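Local coordinates for putative ketosteroid isomerase (Parabacteroides distasonis ATCC 8503, PDB 3KE7), which probably has the SnoaL-like fold shared with ketosteroid isomerases and may isomerise a steroid-like substrate, though the structure alone does not show which reaction it performs, at the interface of chains A and B. Sequence-based numbering; all coordinates share one arbitrary frame. Chains: chain A/B, Putative ketosteroid isomerase.

The interface of chains A and B. Residues chain A 85-88, 113; chain B 85-88.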
loop_
_atom_site.group_PDB
_atom_site.type_symbol
_atom_site.label_atom_id
_atom_site.label_comp_id
_atom_site.label_asym_id
_atom_site.label_seq_id
_atom_site.Cartn_x
_atom_site.Cartn_y
_atom_site.Cartn_z
ATOM N N ALA A 85 4.479 6.480 11.483
ATOM C CA ALA A 85 4.433 7.928 11.303
ATOM C C ALA A 85 3.207 8.434 12.011
ATOM O O ALA A 85 2.088 8.346 11.470
ATOM C CB ALA A 85 4.298 8.259 9.824
ATOM N N GLN A 86 3.423 8.955 13.185
ATOM C CA GLN A 86 2.348 9.496 14.039
ATOM C C GLN A 86 1.245 8.420 14.195
ATOM O O GLN A 86 1.535 7.287 14.768
ATOM C CB GLN A 86 1.816 10.834 13.508
ATOM C CG GLN A 86 2.875 11.961 13.392
ATOM C CD GLN A 86 3.420 12.388 14.733
ATOM O OE1 GLN A 86 2.665 12.634 15.673
ATOM N NE2 GLN A 86 4.748 12.503 14.825
ATOM N N ASN A 87 0.062 8.639 13.597
ATOM C CA ASN A 87 -1.027 7.719 13.797
ATOM C C ASN A 87 -1.188 6.718 12.668
ATOM O O ASN A 87 -2.254 6.180 12.493
ATOM C CB ASN A 87 -2.353 8.478 13.991
ATOM C CG ASN A 87 -2.805 9.239 12.761
ATOM O OD1 ASN A 87 -2.006 9.607 11.869
ATOM N ND2 ASN A 87 -4.125 9.515 12.698
ATOM N N ILE A 88 -0.117 6.440 11.944
ATOM C CA ILE A 88 -0.124 5.498 10.812
ATOM C C ILE A 88 1.020 4.492 10.955
ATOM O O ILE A 88 2.138 4.829 11.356
ATOM C CB ILE A 88 0.046 6.256 9.499
ATOM C CG1 ILE A 88 -1.237 7.056 9.139
ATOM C CG2 ILE A 88 0.498 5.319 8.334
ATOM C CD1 ILE A 88 -2.424 6.179 8.756
ATOM N N ARG A 113 -4.211 2.617 10.794
ATOM C CA ARG A 113 -4.385 3.935 11.422
ATOM C C ARG A 113 -4.803 3.792 12.840
ATOM O O ARG A 113 -5.672 3.002 13.143
ATOM C CB ARG A 113 -5.415 4.773 10.671
ATOM C CG ARG A 113 -5.682 6.188 11.248
ATOM C CD ARG A 113 -6.694 7.045 10.471
ATOM N NE ARG A 113 -7.957 6.321 10.378
ATOM C CZ ARG A 113 -8.759 6.269 9.314
ATOM N NH1 ARG A 113 -8.472 6.914 8.177
ATOM N NH2 ARG A 113 -9.819 5.478 9.350
ATOM N N ALA B 85 -3.903 11.412 6.968
ATOM C CA ALA B 85 -3.764 11.145 8.415
ATOM C C ALA B 85 -2.548 11.848 8.896
ATOM O O ALA B 85 -1.413 11.334 8.780
ATOM C CB ALA B 85 -3.625 9.674 8.688
ATOM N N GLN B 86 -2.758 13.032 9.377
ATOM C CA GLN B 86 -1.719 13.838 9.967
ATOM C C GLN B 86 -0.610 14.049 8.911
ATOM O O GLN B 86 -0.886 14.655 7.821
ATOM C CB GLN B 86 -1.246 13.219 11.326
ATOM C CG GLN B 86 -2.405 13.150 12.394
ATOM C CD GLN B 86 -2.025 12.485 13.724
ATOM O OE1 GLN B 86 -0.867 12.247 14.002
ATOM N NE2 GLN B 86 -3.028 12.211 14.557
ATOM N N ASN B 87 0.572 13.462 9.134
ATOM C CA ASN B 87 1.686 13.647 8.222
ATOM C C ASN B 87 1.795 12.562 7.121
ATOM O O ASN B 87 2.839 12.434 6.495
ATOM C CB ASN B 87 3.002 13.739 9.000
ATOM C CG ASN B 87 3.433 12.424 9.662
ATOM O OD1 ASN B 87 2.631 11.521 9.941
ATOM N ND2 ASN B 87 4.771 12.316 9.910
ATOM N N ILE B 88 0.720 11.804 6.911
ATOM C CA ILE B 88 0.679 10.737 5.898
ATOM C C ILE B 88 -0.486 10.976 4.931
ATOM O O ILE B 88 -1.594 11.419 5.320
ATOM C CB ILE B 88 0.468 9.386 6.560
ATOM C CG1 ILE B 88 1.745 8.973 7.302
ATOM C CG2 ILE B 88 0.071 8.306 5.546
ATOM C CD1 ILE B 88 2.900 8.538 6.406
HETATM O O HOH W 1 0.263 9.967 10.320
#
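The side-chain amides of A:Asn87 and B:Gln86 lie face on face, their planes 6° apart, with A:Asn87 CG 3.5 Å from B:Gln86 CD. B:Gln86 is poorly ordered, so this stack may be only one of its positions. The opposite face of A:Asn87 is backed by its own chain, through A:Arg113 CG and the side chain of A:Ile88. At the edge, A:Asn87 OD1 is 2.8 Å from water 1, while B:Ala85 CB approaches this oxygen obliquely, on the side away from B:Gln86. The twin pair departs from the two-fold: A:Gln86 bends at chi2 (-65°), which turns its amide away and sets A:Gln86 CG 3.8 Å from B:Asn87 CG. Glutamine suits this variable place, offering either a flat amide or a methylene surface.

Water 1 sits between the chains, within bonding distance of OD1 of both asparagines and the backbone carbonyls of both alanines; A:Ala85 O is 2.7 Å away. It can donate to two of these four carbonyl oxygens at a time, so the links probably alternate. A chi1 of 66° directs OD1 of A:Asn87 to the water. A leucine here would probably deprive the water of one partner and the B:Gln86 amide of its flat polar neighbour.

Beyond the water, A:Ile88 CG1 meets B:Ala85 CB at 3.6 Å, and A:Ala85 CB meets B:Ile88 CG1 at 3.7 Å. Alanine's lone methyl allows this close approach, while the isoleucines fill the space between the backbones.

In each chain, residues 86 and 87 form the tight turn joining strands 80-85 and 88-99, so two hairpin tips meet at one end of the two-fold interface, which may represent a biological dimer.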